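Local coordinates for conserved exported protein (Bacteroides fragilis, PDB 3CLW), which is of unknown function but probably hydrolyses O-glycosidic bonds in carbohydrates, at residues T396-F401 with V491-V496; K463-T468 with L473-E478. All blocks are in the same frame, centred on the assembly; numbering follows the deposited sequence.

Contact 1: T396-F401 with V491-V496; sequences TANYSF and VATIVV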
loop_
_atom_site.group_PDB
_atom_site.type_symbol
_atom_site.label_atom_id
_atom_site.label_comp_id
_atom_site.label_asym_id
_atom_site.label_seq_id
_atom_site.Cartn_x
_atom_site.Cartn_y
_atom_site.Cartn_z
ATOM N N THR A 396 -0.255 -7.989 -8.984
ATOM C CA THR A 396 0.592 -6.952 -8.354
ATOM C C THR A 396 2.028 -7.098 -8.845
ATOM O O THR A 396 2.664 -6.122 -9.246
ATOM C CB THR A 396 0.580 -7.014 -6.813
ATOM O OG1 THR A 396 -0.757 -6.874 -6.342
ATOM C CG2 THR A 396 1.415 -5.892 -6.212
ATOM N N ALA A 397 2.512 -8.334 -8.836
ATOM C CA ALA A 397 3.872 -8.648 -9.282
ATOM C C ALA A 397 4.170 -8.212 -10.715
ATOM O O ALA A 397 5.290 -7.852 -11.001
ATOM C CB ALA A 397 4.186 -10.168 -9.074
ATOM N N ASN A 398 3.172 -8.247 -11.605
ATOM C CA ASN A 398 3.318 -7.739 -12.974
ATOM C C ASN A 398 3.897 -6.331 -12.907
ATOM O O ASN A 398 4.723 -5.933 -13.721
ATOM C CB ASN A 398 1.948 -7.681 -13.692
ATOM C CG ASN A 398 1.610 -8.980 -14.437
ATOM O OD1 ASN A 398 2.035 -9.202 -15.599
ATOM N ND2 ASN A 398 0.836 -9.832 -13.786
ATOM N N TYR A 399 3.437 -5.579 -11.915
ATOM C CA TYR A 399 3.959 -4.242 -11.658
ATOM C C TYR A 399 5.193 -4.263 -10.760
ATOM O O TYR A 399 6.294 -3.883 -11.199
ATOM C CB TYR A 399 2.878 -3.378 -11.028
ATOM C CG TYR A 399 1.756 -3.031 -11.955
ATOM C CD1 TYR A 399 1.866 -1.959 -12.853
ATOM C CD2 TYR A 399 0.553 -3.755 -11.929
ATOM C CE1 TYR A 399 0.802 -1.617 -13.716
ATOM C CE2 TYR A 399 -0.508 -3.414 -12.782
ATOM C CZ TYR A 399 -0.360 -2.350 -13.667
ATOM O OH TYR A 399 -1.406 -2.031 -14.497
ATOM N N SER A 400 4.998 -4.725 -9.510
ATOM C CA SER A 400 6.009 -4.590 -8.472
ATOM C C SER A 400 7.338 -5.217 -8.770
ATOM O O SER A 400 8.368 -4.647 -8.406
ATOM C CB SER A 400 5.479 -5.031 -7.084
ATOM O OG SER A 400 5.224 -6.432 -6.990
ATOM N N PHE A 401 7.346 -6.371 -9.434
ATOM C CA PHE A 401 8.613 -7.130 -9.678
ATOM C C PHE A 401 9.497 -6.417 -10.730
ATOM O O PHE A 401 10.719 -6.483 -10.673
ATOM C CB PHE A 401 8.284 -8.598 -10.103
ATOM C CG PHE A 401 9.490 -9.509 -10.263
ATOM C CD1 PHE A 401 9.909 -10.325 -9.219
ATOM C CD2 PHE A 401 10.167 -9.597 -11.478
ATOM C CE1 PHE A 401 11.017 -11.231 -9.377
ATOM C CE2 PHE A 401 11.290 -10.476 -11.648
ATOM C CZ PHE A 401 11.705 -11.288 -10.594
ATOM N N VAL A 491 -3.091 -10.130 -17.415
ATOM C CA VAL A 491 -2.127 -9.049 -17.284
ATOM C C VAL A 491 -0.787 -9.490 -17.856
ATOM O O VAL A 491 -0.289 -10.555 -17.518
ATOM C CB VAL A 491 -1.942 -8.612 -15.818
ATOM C CG1 VAL A 491 -1.190 -7.296 -15.769
ATOM C CG2 VAL A 491 -3.280 -8.479 -15.138
ATOM N N ALA A 492 -0.215 -8.695 -18.747
ATOM C CA ALA A 492 1.114 -9.004 -19.327
ATOM C C ALA A 492 2.087 -7.919 -18.967
ATOM O O ALA A 492 1.747 -6.742 -19.031
ATOM C CB ALA A 492 1.042 -9.125 -20.844
ATOM N N THR A 493 3.283 -8.315 -18.554
ATOM C CA THR A 493 4.392 -7.385 -18.492
ATOM C C THR A 493 5.356 -7.687 -19.628
ATOM O O THR A 493 5.727 -8.853 -19.831
ATOM C CB THR A 493 5.097 -7.449 -17.169
ATOM O OG1 THR A 493 4.116 -7.205 -16.167
ATOM C CG2 THR A 493 6.189 -6.360 -17.082
ATOM N N ILE A 494 5.725 -6.615 -20.351
ATOM C CA ILE A 494 6.653 -6.671 -21.464
ATOM C C ILE A 494 7.885 -5.839 -21.142
ATOM O O ILE A 494 7.796 -4.615 -20.927
ATOM C CB ILE A 494 5.980 -6.204 -22.796
ATOM C CG1 ILE A 494 4.724 -7.050 -23.117
ATOM C CG2 ILE A 494 6.978 -6.256 -23.952
ATOM C CD1 ILE A 494 3.398 -6.356 -22.819
ATOM N N VAL A 495 9.036 -6.508 -21.103
ATOM C CA VAL A 495 10.299 -5.866 -20.719
ATOM C C VAL A 495 11.242 -5.747 -21.908
ATOM O O VAL A 495 11.611 -6.757 -22.507
ATOM C CB VAL A 495 11.034 -6.654 -19.591
ATOM C CG1 VAL A 495 12.284 -5.919 -19.171
ATOM C CG2 VAL A 495 10.119 -6.882 -18.400
ATOM N N VAL A 496 11.676 -4.525 -22.212
ATOM C CA VAL A 496 12.500 -4.271 -23.409
ATOM C C VAL A 496 13.991 -4.015 -23.118
ATOM O O VAL A 496 14.312 -3.194 -22.253
ATOM C CB VAL A 496 11.890 -3.147 -24.262
ATOM C CG1 VAL A 496 12.817 -2.774 -25.421
ATOM C CG2 VAL A 496 10.508 -3.587 -24.773
#
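Asn-398 meets Thr-493 and Val-491 in the one tight spot between segments 396-401 and 491-496. The hydroxyl of Thr-493 reaches two acceptors of the same residue: OG1 lies 2.8 Å from Asn-398 O and 2.9 Å from Asn-398 OD1, and its single proton can serve either. The asparagine CG stands away from its own carbonyl carbon (chi1 -90°), which leaves OD1 and O well apart, with Thr-493 OG1 bridging the gap. Next to this bond Val-491 presents CG1 to the amide carbon, with Asn-398 CG 3.5 Å from Val-491 CG1. The amide nitrogen turns to other partners, Thr-467 OG1 and, weakly, Trp-394 O. All of this is buried. Packing thins toward the C-terminal end of the strand, where Val-495 and Val-496 are partly exposed and leave the helix behind; Tyr-399, the next residue after Asn-398, packs instead on helix 328-347 and strand 438-444. The axes of 396-400 and 491-495 approach to 8.3 Å, with N-to-C directions 19° apart, so a short helix lies almost along a strand, helix on sheet, consistent with the beta-sandwich side domain that accompanies the (beta/alpha)8 barrel in family 30 glycoside hydrolases.

Contact 2: K463-T468 with L473-E478; sequences KVYLTT and LRYMGE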
loop_
_atom_site.group_PDB
_atom_site.type_symbol
_atom_site.label_atom_id
_atom_site.label_comp_id
_atom_site.label_asym_id
_atom_site.label_seq_id
_atom_site.Cartn_x
_atom_site.Cartn_y
_atom_site.Cartn_z
ATOM N N LYS A 463 10.821 -9.498 -23.432
ATOM C CA LYS A 463 10.413 -10.628 -22.614
ATOM C C LYS A 463 9.007 -10.428 -22.080
ATOM O O LYS A 463 8.638 -9.335 -21.631
ATOM C CB LYS A 463 11.414 -10.851 -21.487
ATOM C CG LYS A 463 12.735 -11.354 -22.017
ATOM C CD LYS A 463 13.820 -11.445 -20.950
ATOM C CE LYS A 463 15.075 -12.020 -21.562
ATOM N NZ LYS A 463 16.061 -12.403 -20.530
ATOM N N VAL A 464 8.206 -11.479 -22.171
ATOM C CA VAL A 464 6.824 -11.386 -21.778
ATOM C C VAL A 464 6.596 -12.265 -20.553
ATOM O O VAL A 464 7.094 -13.410 -20.485
ATOM C CB VAL A 464 5.884 -11.783 -22.933
ATOM C CG1 VAL A 464 4.449 -11.904 -22.460
ATOM C CG2 VAL A 464 6.001 -10.795 -24.070
ATOM N N TYR A 465 5.857 -11.696 -19.589
ATOM C CA TYR A 465 5.457 -12.362 -18.347
ATOM C C TYR A 465 3.961 -12.204 -18.196
ATOM O O TYR A 465 3.440 -11.094 -18.311
ATOM C CB TYR A 465 6.194 -11.744 -17.174
ATOM C CG TYR A 465 7.690 -11.760 -17.330
ATOM C CD1 TYR A 465 8.458 -12.819 -16.813
ATOM C CD2 TYR A 465 8.359 -10.726 -17.997
ATOM C CE1 TYR A 465 9.863 -12.826 -16.958
ATOM C CE2 TYR A 465 9.750 -10.728 -18.133
ATOM C CZ TYR A 465 10.493 -11.782 -17.629
ATOM O OH TYR A 465 11.876 -11.788 -17.763
ATOM N N LEU A 466 3.268 -13.308 -17.937
ATOM C CA LEU A 466 1.822 -13.393 -18.121
ATOM C C LEU A 466 1.088 -14.029 -16.942
ATOM O O LEU A 466 1.478 -15.117 -16.478
ATOM C CB LEU A 466 1.541 -14.206 -19.385
ATOM C CG LEU A 466 0.194 -14.165 -20.091
ATOM C CD1 LEU A 466 -0.122 -12.744 -20.506
ATOM C CD2 LEU A 466 0.234 -15.045 -21.322
ATOM N N THR A 467 0.047 -13.322 -16.471
ATOM C CA THR A 467 -0.875 -13.787 -15.432
ATOM C C THR A 467 -2.300 -13.948 -16.001
ATOM O O THR A 467 -2.888 -13.017 -16.540
ATOM C CB THR A 467 -0.913 -12.821 -14.216
ATOM O OG1 THR A 467 0.400 -12.664 -13.687
ATOM C CG2 THR A 467 -1.820 -13.365 -13.104
ATOM N N THR A 468 -2.831 -15.156 -15.891
ATOM C CA THR A 468 -4.171 -15.450 -16.349
ATOM C C THR A 468 -4.853 -16.337 -15.312
ATOM O O THR A 468 -4.309 -16.583 -14.218
ATOM C CB THR A 468 -4.155 -16.229 -17.687
ATOM O OG1 THR A 468 -3.557 -17.510 -17.469
ATOM C CG2 THR A 468 -3.390 -15.485 -18.745
ATOM N N LEU A 473 2.139 -15.211 -13.320
ATOM C CA LEU A 473 3.295 -14.463 -13.849
ATOM C C LEU A 473 4.341 -15.393 -14.468
ATOM O O LEU A 473 5.482 -15.491 -14.016
ATOM C CB LEU A 473 3.894 -13.523 -12.788
ATOM C CG LEU A 473 4.753 -12.360 -13.312
ATOM C CD1 LEU A 473 3.975 -11.469 -14.291
ATOM C CD2 LEU A 473 5.260 -11.535 -12.158
ATOM N N ARG A 474 3.918 -16.083 -15.513
ATOM C CA ARG A 474 4.741 -17.084 -16.188
ATOM C C ARG A 474 5.558 -16.416 -17.260
ATOM O O ARG A 474 5.036 -15.617 -18.034
ATOM C CB ARG A 474 3.861 -18.134 -16.860
ATOM C CG ARG A 474 3.130 -19.048 -15.933
ATOM C CD ARG A 474 4.054 -20.072 -15.314
ATOM N NE ARG A 474 4.497 -19.599 -14.008
ATOM C CZ ARG A 474 5.216 -20.320 -13.155
ATOM N NH1 ARG A 474 5.566 -19.780 -11.993
ATOM N NH2 ARG A 474 5.576 -21.581 -13.456
ATOM N N TYR A 475 6.836 -16.753 -17.323
ATOM C CA TYR A 475 7.688 -16.216 -18.354
ATOM C C TYR A 475 7.342 -16.860 -19.710
ATOM O O TYR A 475 7.269 -18.093 -19.817
ATOM C CB TYR A 475 9.163 -16.408 -17.993
ATOM C CG TYR A 475 10.122 -16.035 -19.107
ATOM C CD1 TYR A 475 10.087 -14.763 -19.675
ATOM C CD2 TYR A 475 11.060 -16.953 -19.587
ATOM C CE1 TYR A 475 10.952 -14.405 -20.681
ATOM C CE2 TYR A 475 11.941 -16.601 -20.612
ATOM C CZ TYR A 475 11.880 -15.324 -21.155
ATOM O OH TYR A 475 12.741 -14.932 -22.171
ATOM N N MET A 476 7.136 -16.022 -20.729
ATOM C CA MET A 476 6.668 -16.504 -22.021
ATOM C C MET A 476 7.699 -16.380 -23.146
ATOM O O MET A 476 7.347 -16.479 -24.325
ATOM C CB MET A 476 5.354 -15.815 -22.408
ATOM C CG MET A 476 4.206 -16.007 -21.402
ATOM S SD MET A 476 3.582 -17.689 -21.097
ATOM C CE MET A 476 2.757 -17.981 -22.663
ATOM N N GLY A 477 8.967 -16.177 -22.788
ATOM C CA GLY A 477 10.041 -16.008 -23.762
ATOM C C GLY A 477 10.107 -14.619 -24.395
ATOM O O GLY A 477 9.241 -13.761 -24.147
ATOM N N GLU A 478 11.134 -14.395 -25.221
ATOM C CA GLU A 478 11.233 -13.155 -25.986
ATOM C C GLU A 478 10.235 -13.178 -27.125
ATOM O O GLU A 478 10.124 -14.167 -27.847
ATOM C CB GLU A 478 12.644 -12.922 -26.507
ATOM C CG GLU A 478 13.537 -12.263 -25.491
ATOM C CD GLU A 478 15.014 -12.327 -25.841
ATOM O OE1 GLU A 478 15.452 -13.344 -26.430
ATOM O OE2 GLU A 478 15.746 -11.361 -25.504
#
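Tyr-475 fits its ring between Tyr-465 and Lys-463. Its edge atom CD1 comes over one face of the Tyr-465 ring, 3.3 Å from Tyr-465 CE1, while the planes are turned 36° to each other, so the rings meet obliquely. Farther out, the ring edge near CE1 rests against CB of Lys-463, whose extended chain runs on past the phenol, with Lys-463 CG 3.6 Å from Tyr-475 OH. The chain itself supplies the other wall: Gly-477 N lies 3.3 Å above the centre of one face of the Tyr-475 ring. Beyond the lysine, Glu-478 lays its CG against Lys-463 CG, while its carboxylate pairs with Lys-461. Strands 461-467 and 474-480 form an antiparallel beta hairpin with two irregularities. A beta bulge at Met-476 and Gly-477 shifts the register by one, with Val-464 bonded to both: Met-476 N donates to Val-464 O (2.6 Å), and Val-464 N to Gly-477 O. At the turn end Leu-473 and Arg-474 both face Leu-466, a G1 beta bulge. Here Leu-473 N makes a weak bond to Thr-467 OG1, which also binds the amide of Asn-398. Leu-473 CG stands opposite its backbone N (chi1 -159°), and this sends CD1 back to Tyr-465 CB, 3.6 Å away, at the foot of the ring. Over the other face of the hairpin Met-476 curls round to lay CG on Leu-466 CB (3.8 Å) and its methyl near Leu-466 CD2; its CB rests against Val-464 CG1. Arg-474, by contrast, leads its guanidinium away from the partner strand.

How the contacts relate
Contact 1 and contact 2 lie with centres about 9 Å apart, on the same side of the chain's centre. They share one sheet: strand 490-495 pairs antiparallel with 461-467, and Thr-493 N approaches Tyr-465 O at 2.8 Å, a probable hydrogen bond. In chain order, segment 396-401 comes first, both segments of the hairpin of contact 2 follow, and 491-496 ends the modelled chain. Helix 391-400 lies against both strand 490-495 and the hairpin: Leu-473 reaches it through Ala-397 CB, 3.5 Å from Leu-473 CD2. Together the contacts dock the C-terminal strands onto a helix beside the TIM barrel.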